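Local coordinates for protein leukotriene A-4 hydrolase (Saccharomyces cerevisiae, PDB 2XQ0) that acts as a zinc-dependent aminopeptidase that preferentially cleaves di- and tripeptides and also shows low epoxide hydrolase activity in vitro, including on leukotriene A4, at residues F410-H416 with T434-Y439; R93-L97 with D377-P381; F394-F398 with R463-I467. All blocks are in the same frame, centred on the assembly; numbering follows the deposited sequence.

Contact 1. Residues F410-H416 with T434-Y439; sequences FDPFIRH and TLYEFY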
loop_
_atom_site.group_PDB
_atom_site.type_symbol
_atom_site.label_atom_id
_atom_site.label_comp_id
_atom_site.label_asym_id
_atom_site.label_seq_id
_atom_site.Cartn_x
_atom_site.Cartn_y
_atom_site.Cartn_z
ATOM N N PHE A 410 20.720 -17.185 -1.217
ATOM C CA PHE A 410 19.793 -16.483 -0.336
ATOM C C PHE A 410 18.417 -17.141 -0.357
ATOM O O PHE A 410 17.706 -17.160 0.644
ATOM C CB PHE A 410 19.710 -15.017 -0.785
ATOM C CG PHE A 410 19.087 -14.088 0.221
ATOM C CD1 PHE A 410 19.553 -14.031 1.532
ATOM C CD2 PHE A 410 18.055 -13.238 -0.154
ATOM C CE1 PHE A 410 18.982 -13.159 2.448
ATOM C CE2 PHE A 410 17.487 -12.377 0.762
ATOM C CZ PHE A 410 17.954 -12.338 2.064
ATOM N N ASP A 411 18.042 -17.690 -1.504
ATOM C CA ASP A 411 16.706 -18.253 -1.653
ATOM C C ASP A 411 16.378 -19.358 -0.640
ATOM O O ASP A 411 15.228 -19.467 -0.197
ATOM C CB ASP A 411 16.453 -18.707 -3.094
ATOM C CG ASP A 411 16.208 -17.530 -4.043
ATOM O OD1 ASP A 411 16.423 -16.373 -3.615
ATOM O OD2 ASP A 411 15.801 -17.759 -5.209
ATOM N N PRO A 412 17.375 -20.172 -0.259
ATOM C CA PRO A 412 17.111 -21.160 0.799
ATOM C C PRO A 412 16.727 -20.497 2.119
ATOM O O PRO A 412 15.847 -20.996 2.824
ATOM C CB PRO A 412 18.451 -21.877 0.945
ATOM C CG PRO A 412 19.059 -21.775 -0.416
ATOM C CD PRO A 412 18.671 -20.416 -0.918
ATOM N N PHE A 413 17.378 -19.389 2.453
ATOM C CA PHE A 413 16.988 -18.632 3.643
ATOM C C PHE A 413 15.551 -18.094 3.533
ATOM O O PHE A 413 14.763 -18.187 4.470
ATOM C CB PHE A 413 17.935 -17.466 3.913
ATOM C CG PHE A 413 17.437 -16.536 4.994
ATOM C CD1 PHE A 413 17.461 -16.927 6.327
ATOM C CD2 PHE A 413 16.910 -15.286 4.673
ATOM C CE1 PHE A 413 16.981 -16.082 7.330
ATOM C CE2 PHE A 413 16.434 -14.438 5.663
ATOM C CZ PHE A 413 16.480 -14.841 7.005
ATOM N N ILE A 414 15.228 -17.509 2.389
ATOM C CA ILE A 414 13.894 -16.962 2.155
ATOM C C ILE A 414 12.811 -18.017 2.423
ATOM O O ILE A 414 11.828 -17.766 3.126
ATOM C CB ILE A 414 13.794 -16.447 0.716
ATOM C CG1 ILE A 414 14.712 -15.237 0.535
ATOM C CG2 ILE A 414 12.364 -16.109 0.343
ATOM C CD1 ILE A 414 14.669 -14.677 -0.881
ATOM N N ARG A 415 13.000 -19.207 1.871
ATOM C CA ARG A 415 12.056 -20.289 2.108
ATOM C C ARG A 415 12.005 -20.676 3.583
ATOM O O ARG A 415 10.938 -20.984 4.108
ATOM C CB ARG A 415 12.434 -21.513 1.280
ATOM C CG ARG A 415 12.016 -21.392 -0.168
ATOM C CD ARG A 415 12.965 -22.142 -1.074
ATOM N NE ARG A 415 12.920 -21.578 -2.416
ATOM C CZ ARG A 415 13.827 -21.811 -3.350
ATOM N NH1 ARG A 415 13.696 -21.250 -4.546
ATOM N NH2 ARG A 415 14.858 -22.603 -3.088
ATOM N N HIS A 416 13.162 -20.684 4.241
ATOM C CA HIS A 416 13.229 -21.107 5.636
ATOM C C HIS A 416 12.473 -20.106 6.491
ATOM O O HIS A 416 11.642 -20.478 7.332
ATOM C CB HIS A 416 14.687 -21.185 6.093
ATOM C CG HIS A 416 14.846 -21.555 7.530
ATOM N ND1 HIS A 416 15.092 -20.625 8.516
ATOM C CD2 HIS A 416 14.784 -22.755 8.152
ATOM C CE1 HIS A 416 15.181 -21.236 9.683
ATOM N NE2 HIS A 416 14.996 -22.527 9.490
ATOM N N THR A 434 16.987 -15.574 13.161
ATOM C CA THR A 434 16.758 -16.591 12.146
ATOM C C THR A 434 17.847 -16.543 11.079
ATOM O O THR A 434 18.327 -17.582 10.599
ATOM C CB THR A 434 15.393 -16.396 11.479
ATOM O OG1 THR A 434 14.366 -16.450 12.484
ATOM C CG2 THR A 434 15.165 -17.487 10.428
ATOM N N LEU A 435 18.227 -15.328 10.701
ATOM C CA LEU A 435 19.258 -15.147 9.703
ATOM C C LEU A 435 20.533 -15.780 10.241
ATOM O O LEU A 435 21.196 -16.548 9.542
ATOM C CB LEU A 435 19.431 -13.655 9.377
ATOM C CG LEU A 435 20.402 -13.210 8.275
ATOM C CD1 LEU A 435 19.959 -13.680 6.886
ATOM C CD2 LEU A 435 20.538 -11.705 8.299
ATOM N N TYR A 436 20.860 -15.491 11.499
ATOM C CA TYR A 436 22.088 -16.025 12.093
ATOM C C TYR A 436 22.051 -17.546 12.293
ATOM O O TYR A 436 23.036 -18.222 12.040
ATOM C CB TYR A 436 22.444 -15.312 13.401
ATOM C CG TYR A 436 23.288 -14.065 13.220
ATOM C CD1 TYR A 436 22.715 -12.855 12.839
ATOM C CD2 TYR A 436 24.661 -14.098 13.438
ATOM C CE1 TYR A 436 23.490 -11.715 12.683
ATOM C CE2 TYR A 436 25.445 -12.969 13.277
ATOM C CZ TYR A 436 24.858 -11.783 12.901
ATOM O OH TYR A 436 25.638 -10.662 12.755
ATOM N N GLU A 437 20.917 -18.089 12.724
ATOM C CA GLU A 437 20.821 -19.538 12.878
ATOM C C GLU A 437 20.971 -20.253 11.527
ATOM O O GLU A 437 21.505 -21.364 11.457
ATOM C CB GLU A 437 19.501 -19.936 13.543
ATOM C CG GLU A 437 19.291 -19.357 14.931
ATOM C CD GLU A 437 17.821 -19.324 15.332
ATOM O OE1 GLU A 437 16.954 -19.612 14.473
ATOM O OE2 GLU A 437 17.535 -19.001 16.507
ATOM N N PHE A 438 20.509 -19.612 10.457
ATOM C CA PHE A 438 20.499 -20.250 9.146
ATOM C C PHE A 438 21.884 -20.310 8.484
ATOM O O PHE A 438 22.190 -21.255 7.754
ATOM C CB PHE A 438 19.486 -19.581 8.208
ATOM C CG PHE A 438 19.247 -20.352 6.953
ATOM C CD1 PHE A 438 18.424 -21.467 6.958
ATOM C CD2 PHE A 438 19.869 -19.993 5.780
ATOM C CE1 PHE A 438 18.210 -22.204 5.798
ATOM C CE2 PHE A 438 19.666 -20.726 4.612
ATOM C CZ PHE A 438 18.835 -21.833 4.628
ATOM N N TYR A 439 22.716 -19.307 8.745
ATOM C CA TYR A 439 24.028 -19.217 8.110
ATOM C C TYR A 439 25.202 -19.338 9.100
ATOM O O TYR A 439 25.979 -18.388 9.266
ATOM C CB TYR A 439 24.151 -17.889 7.357
ATOM C CG TYR A 439 23.273 -17.741 6.129
ATOM C CD1 TYR A 439 23.579 -18.400 4.944
ATOM C CD2 TYR A 439 22.164 -16.910 6.145
ATOM C CE1 TYR A 439 22.790 -18.254 3.809
ATOM C CE2 TYR A 439 21.372 -16.747 5.013
ATOM C CZ TYR A 439 21.691 -17.422 3.851
ATOM O OH TYR A 439 20.904 -17.269 2.732
#
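Tyr439 OH reaches across to helix 407-420, where it hydrogen-bonds to the backbone O of Glu409, just ahead of the segment, and packs 3.2 Å from Phe413 CB and 3.4 Å from Phe410 CA. Tyr439 is the first residue to leave helix 428-438, so this bond ties the end of that helix to the flank of the other. Beside this hydroxyl, the Phe413 ring enters between the side chains of 434-439. With CG anti to the backbone N (chi1 171°), the ring points across to the second helix, where CE1 comes within 3.4 Å of Leu435 CA. Leu435 CD1 sits over the centre of one ring face, 3.7 Å from the centroid, in a CH-pi contact.

Phe413, His416, Phe438 and Tyr439 form an aromatic cluster between two helices of the M1 peptidase domain, whose segments here have N-to-C directions 126° apart. Within it, Phe413 turns its edge toward the face of Phe438 in an offset edge-to-face pair, with centroids 5.8 Å apart and planes at 60°. The same Phe438 ring receives Phe413 CA over its face, 3.9 Å from the centroid. Pro412 CB approaches Phe438 CZ at 3.7 Å, while Phe438 CD1 lies over a face of the His416 imidazole, toward its rim, the two rings being oblique to each other. An alanine in place of Phe438 lacks the ring, which would probably leave a gap between Pro412 and the edge of Phe413 and, without CD1 over its face, let the imidazole of His416 turn more freely. Thr434 lays its methyl CG2 against the edge of that imidazole, whereas its OG1 is hydrogen-bonded to Lys420 NZ and Gln430 O.

Contact 2. Residues R93-L97 with D377-P381; sequences RKEPL and DNTDP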
loop_
_atom_site.group_PDB
_atom_site.type_symbol
_atom_site.label_atom_id
_atom_site.label_comp_id
_atom_site.label_asym_id
_atom_site.label_seq_id
_atom_site.Cartn_x
_atom_site.Cartn_y
_atom_site.Cartn_z
ATOM N N ARG A 93 -12.356 8.779 24.368
ATOM C CA ARG A 93 -11.395 8.679 23.302
ATOM C C ARG A 93 -10.048 9.267 23.730
ATOM O O ARG A 93 -9.996 10.295 24.390
ATOM C CB ARG A 93 -11.958 9.427 22.106
ATOM C CG ARG A 93 -11.250 9.156 20.858
ATOM C CD ARG A 93 -11.915 9.840 19.685
ATOM N NE ARG A 93 -10.965 9.765 18.589
ATOM C CZ ARG A 93 -10.755 8.664 17.884
ATOM N NH1 ARG A 93 -11.477 7.575 18.129
ATOM N NH2 ARG A 93 -9.851 8.663 16.919
ATOM N N LYS A 94 -8.962 8.591 23.380
ATOM C CA LYS A 94 -7.636 9.185 23.515
ATOM C C LYS A 94 -6.942 9.130 22.162
ATOM O O LYS A 94 -6.864 8.069 21.550
ATOM C CB LYS A 94 -6.798 8.440 24.550
ATOM C CG LYS A 94 -6.620 6.962 24.257
ATOM C CD LYS A 94 -5.293 6.436 24.808
ATOM C CE LYS A 94 -4.105 6.962 23.999
ATOM N NZ LYS A 94 -2.803 6.409 24.469
ATOM N N GLU A 95 -6.445 10.267 21.685
ATOM C CA GLU A 95 -5.838 10.283 20.372
ATOM C C GLU A 95 -4.401 9.795 20.468
ATOM O O GLU A 95 -3.759 9.962 21.503
ATOM C CB GLU A 95 -5.911 11.678 19.763
ATOM C CG GLU A 95 -7.312 12.267 19.795
ATOM C CD GLU A 95 -8.259 11.598 18.821
ATOM O OE1 GLU A 95 -7.787 10.827 17.959
ATOM O OE2 GLU A 95 -9.480 11.857 18.906
ATOM N N PRO A 96 -3.901 9.175 19.392
ATOM C CA PRO A 96 -4.693 8.899 18.200
ATOM C C PRO A 96 -5.234 7.477 18.227
ATOM O O PRO A 96 -5.684 7.014 17.192
ATOM C CB PRO A 96 -3.659 9.017 17.082
ATOM C CG PRO A 96 -2.410 8.518 17.710
ATOM C CD PRO A 96 -2.474 8.870 19.177
ATOM N N LEU A 97 -5.211 6.802 19.374
ATOM C CA LEU A 97 -5.515 5.363 19.371
ATOM C C LEU A 97 -6.992 4.969 19.520
ATOM O O LEU A 97 -7.345 3.812 19.270
ATOM C CB LEU A 97 -4.670 4.621 20.411
ATOM C CG LEU A 97 -3.150 4.693 20.208
ATOM C CD1 LEU A 97 -2.452 3.879 21.257
ATOM C CD2 LEU A 97 -2.750 4.227 18.777
ATOM N N ASP A 377 2.549 5.242 22.445
ATOM C CA ASP A 377 1.098 5.182 22.373
ATOM C C ASP A 377 0.538 6.553 22.021
ATOM O O ASP A 377 -0.673 6.730 21.950
ATOM C CB ASP A 377 0.497 4.689 23.691
ATOM C CG ASP A 377 0.886 5.552 24.859
ATOM O OD1 ASP A 377 1.534 6.590 24.619
ATOM O OD2 ASP A 377 0.554 5.190 26.013
ATOM N N ASN A 378 1.424 7.525 21.812
ATOM C CA ASN A 378 1.002 8.872 21.446
ATOM C C ASN A 378 1.256 9.169 19.964
ATOM O O ASN A 378 0.995 10.269 19.482
ATOM C CB ASN A 378 1.737 9.906 22.299
ATOM C CG ASN A 378 3.242 9.888 22.064
ATOM O OD1 ASN A 378 3.786 8.921 21.515
ATOM N ND2 ASN A 378 3.921 10.957 22.475
ATOM N N THR A 379 1.795 8.195 19.246
ATOM C CA THR A 379 2.144 8.416 17.852
ATOM C C THR A 379 1.153 7.731 16.938
ATOM O O THR A 379 0.818 6.556 17.129
ATOM C CB THR A 379 3.530 7.859 17.516
ATOM O OG1 THR A 379 4.494 8.350 18.450
ATOM C CG2 THR A 379 3.929 8.284 16.111
ATOM N N ASP A 380 0.683 8.470 15.944
ATOM C CA ASP A 380 -0.144 7.888 14.903
ATOM C C ASP A 380 0.773 7.059 14.023
ATOM O O ASP A 380 1.755 7.581 13.494
ATOM C CB ASP A 380 -0.807 9.001 14.088
ATOM C CG ASP A 380 -1.807 8.475 13.074
ATOM O OD1 ASP A 380 -1.738 7.281 12.709
ATOM O OD2 ASP A 380 -2.660 9.270 12.627
ATOM N N PRO A 381 0.473 5.758 13.877
ATOM C CA PRO A 381 1.266 4.879 13.014
ATOM C C PRO A 381 1.405 5.433 11.600
ATOM O O PRO A 381 2.436 5.201 10.959
ATOM C CB PRO A 381 0.450 3.586 12.995
ATOM C CG PRO A 381 -0.236 3.569 14.306
ATOM C CD PRO A 381 -0.543 5.008 14.637
HETATM O O HOH W 1 -2.002 3.487 25.731
#
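Pro96, preceded by a cis peptide bond, presses its ring against the backbone of 377-381, joining a loop of the N-terminal beta domain to one of the catalytic M1 peptidase domain. Followed round the ring, CB faces Asp380 CB at 4.1 Å. CG, the tip, reaches furthest in and lies 3.6 Å from Asp380 N. CD, on the way back to the backbone, meets Asn378 O at 3.8 Å. The ring thus packs along Asn378, Thr379 and Asp380, mainly against main-chain atoms. Asp380 turns its OD1 to the backbone N of Asp382, and its side chain is about 9 Å from the bound inhibitor bestatin, which places this interdomain seam near the active-site cleft.

Asp377 O is approached by two other side chains of 93-97: Leu97 CD1 packs on it at 3.4 Å, and Lys94 NZ gives it a weak hydrogen bond of 3.3 Å. A bend at chi3 (-71°) brings the lysine tip round to this carbonyl. The carboxylate of Asp377 is less closely engaged, its OD2 standing 3.9 Å from Lys94 NZ in a long salt bridge. A water also spans the pair, accepting a weak hydrogen bond from Lys94 NZ and donating one of 3.1 Å to Asp377 OD2.

Contact 3. Residues F394-F398 with R463-I467; sequences FNLLF and RPHFI
This is a buried, largely aromatic contact in which helix 388-403 of the catalytic domain packs against the loop that leads from helix 451-456 to helix 469-484. Phe466 is the loop residue that goes deepest. Its CG lies beside the backbone N (chi1 -67°), which turns the ring toward the helix, where the far end meets three side chains. Phe466 CE1 packs on Phe398 CE2 at 3.7 Å. The two side chains run antiparallel alongside one another as an oblique aromatic pair, ring centroids 5.6 Å apart and planes inclined at 45°. Phe466 CZ comes to the edge of the Phe394 ring, 4.1 Å from its CE2. The same CZ lies 3.6 Å from Asn395 OD1, which sits at the edge of the Phe466 ring.

Asn395 OD1 also touches Pro464, approaching its CG at 3.4 Å, so the amide oxygen is set between proline and phenylalanine. The other end of that amide is fixed from its own helix, since Asn395 ND2 hydrogen-bonds to Glu391 O one turn earlier. Pro464 has a second role: its CB lies over one face of the Phe466 ring, and it also reaches the edge of the Phe398 ring, 4.3 Å from CE2. Ala348 and Leu349 of helix 341-360 pack on Phe466 as well.

Phe394 makes a cation-pi interaction with Arg332 and lies about 6 Å, side chain to side chain, from Tyr390, the proton donor. The contact thus packs side chains of the helix that carries Tyr390, consistent with a second-shell position in the active site of a zinc-dependent M1 aminopeptidase.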
loop_
_atom_site.group_PDB
_atom_site.type_symbol
_atom_site.label_atom_id
_atom_site.label_comp_id
_atom_site.label_asym_id
_atom_site.label_seq_id
_atom_site.Cartn_x
_atom_site.Cartn_y
_atom_site.Cartn_z
ATOM N N PHE A 394 13.942 -2.792 1.386
ATOM C CA PHE A 394 14.445 -3.477 0.197
ATOM C C PHE A 394 15.966 -3.442 0.087
ATOM O O PHE A 394 16.603 -4.454 -0.206
ATOM C CB PHE A 394 13.855 -2.849 -1.067
ATOM C CG PHE A 394 14.662 -3.149 -2.290
ATOM C CD1 PHE A 394 14.553 -4.372 -2.916
ATOM C CD2 PHE A 394 15.570 -2.233 -2.768
ATOM C CE1 PHE A 394 15.318 -4.674 -4.021
ATOM C CE2 PHE A 394 16.343 -2.529 -3.883
ATOM C CZ PHE A 394 16.215 -3.747 -4.508
ATOM N N ASN A 395 16.565 -2.275 0.289
ATOM C CA ASN A 395 18.021 -2.182 0.156
ATOM C C ASN A 395 18.824 -2.966 1.176
ATOM O O ASN A 395 19.914 -3.463 0.867
ATOM C CB ASN A 395 18.472 -0.723 0.107
ATOM C CG ASN A 395 18.368 -0.156 -1.299
ATOM O OD1 ASN A 395 19.136 -0.535 -2.183
ATOM N ND2 ASN A 395 17.384 0.711 -1.527
ATOM N N LEU A 396 18.299 -3.104 2.387
ATOM C CA LEU A 396 18.975 -3.974 3.351
ATOM C C LEU A 396 18.930 -5.420 2.862
ATOM O O LEU A 396 19.935 -6.141 2.911
ATOM C CB LEU A 396 18.349 -3.843 4.742
ATOM C CG LEU A 396 18.797 -4.881 5.759
ATOM C CD1 LEU A 396 20.311 -4.891 5.845
ATOM C CD2 LEU A 396 18.159 -4.596 7.119
ATOM N N LEU A 397 17.779 -5.844 2.341
ATOM C CA LEU A 397 17.660 -7.235 1.855
ATOM C C LEU A 397 18.496 -7.514 0.597
ATOM O O LEU A 397 19.045 -8.608 0.427
ATOM C CB LEU A 397 16.197 -7.583 1.602
ATOM C CG LEU A 397 15.351 -7.540 2.877
ATOM C CD1 LEU A 397 13.882 -7.684 2.553
ATOM C CD2 LEU A 397 15.819 -8.623 3.836
ATOM N N PHE A 398 18.549 -6.535 -0.298
ATOM C CA PHE A 398 19.363 -6.629 -1.492
ATOM C C PHE A 398 20.867 -6.709 -1.129
ATOM O O PHE A 398 21.645 -7.420 -1.780
ATOM C CB PHE A 398 19.083 -5.436 -2.418
ATOM C CG PHE A 398 19.800 -5.526 -3.747
ATOM C CD1 PHE A 398 19.410 -6.457 -4.695
ATOM C CD2 PHE A 398 20.873 -4.692 -4.035
ATOM C CE1 PHE A 398 20.084 -6.564 -5.921
ATOM C CE2 PHE A 398 21.542 -4.788 -5.257
ATOM C CZ PHE A 398 21.139 -5.732 -6.199
ATOM N N ARG A 463 24.801 3.494 -1.067
ATOM C CA ARG A 463 24.174 3.304 -2.378
ATOM C C ARG A 463 24.716 2.096 -3.128
ATOM O O ARG A 463 25.922 1.974 -3.361
ATOM C CB ARG A 463 24.336 4.551 -3.250
ATOM C CG ARG A 463 23.604 4.431 -4.592
ATOM C CD ARG A 463 23.670 5.749 -5.333
ATOM N NE ARG A 463 25.029 6.022 -5.776
ATOM C CZ ARG A 463 25.444 7.201 -6.229
ATOM N NH1 ARG A 463 24.611 8.231 -6.255
ATOM N NH2 ARG A 463 26.701 7.353 -6.631
ATOM N N PRO A 464 23.822 1.198 -3.538
ATOM C CA PRO A 464 24.320 0.032 -4.271
ATOM C C PRO A 464 24.670 0.369 -5.719
ATOM O O PRO A 464 24.372 1.465 -6.187
ATOM C CB PRO A 464 23.138 -0.936 -4.222
ATOM C CG PRO A 464 21.933 -0.048 -4.078
ATOM C CD PRO A 464 22.358 1.185 -3.339
ATOM N N HIS A 465 25.282 -0.574 -6.423
ATOM C CA HIS A 465 25.656 -0.357 -7.817
ATOM C C HIS A 465 24.663 -1.034 -8.748
ATOM O O HIS A 465 24.913 -2.132 -9.248
ATOM C CB HIS A 465 27.072 -0.872 -8.078
ATOM C CG HIS A 465 28.109 -0.242 -7.198
ATOM N ND1 HIS A 465 28.487 -0.784 -5.988
ATOM C CD2 HIS A 465 28.829 0.895 -7.341
ATOM C CE1 HIS A 465 29.409 -0.017 -5.433
ATOM N NE2 HIS A 465 29.632 1.009 -6.233
ATOM N N PHE A 466 23.540 -0.366 -8.981
ATOM C CA PHE A 466 22.491 -0.902 -9.837
ATOM C C PHE A 466 22.885 -0.893 -11.303
ATOM O O PHE A 466 23.572 0.018 -11.781
ATOM C CB PHE A 466 21.189 -0.131 -9.655
ATOM C CG PHE A 466 20.575 -0.307 -8.304
ATOM C CD1 PHE A 466 20.394 -1.576 -7.779
ATOM C CD2 PHE A 466 20.168 0.793 -7.564
ATOM C CE1 PHE A 466 19.837 -1.748 -6.532
ATOM C CE2 PHE A 466 19.602 0.631 -6.323
ATOM C CZ PHE A 466 19.434 -0.651 -5.804
ATOM N N ILE A 467 22.450 -1.920 -12.016
ATOM C CA ILE A 467 22.603 -1.950 -13.473
ATOM C C ILE A 467 21.749 -0.816 -14.035
ATOM O O ILE A 467 20.540 -0.756 -13.791
ATOM C CB ILE A 467 22.153 -3.309 -14.033
ATOM C CG1 ILE A 467 23.049 -4.430 -13.479
ATOM C CG2 ILE A 467 22.126 -3.294 -15.571
ATOM C CD1 ILE A 467 22.459 -5.814 -13.666
#

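How the contacts relate
Contacts 1 and 3 are buried and mostly aromatic, whereas contact 2 is partly buried and mixes proline packing with a weakly held, water-bridged lysine-aspartate pair. The difference follows position: contact 2 bridges loops of two domains, contact 1 joins two helices of the catalytic domain, and contact 3 sets a helix of that domain against a connecting loop. Contacts 1 and 3 adjoin, helix 388-403 being followed directly by helix 407-420, and Phe410 CE2 packs 4.1 Å from Leu397 O. Contact 2 stands apart, its nearest atoms about 17 Å from contact 3 and about 24 Å from contact 1. Contacts 2 and 3 approach the active site from different elements, while contact 1 lies away from it.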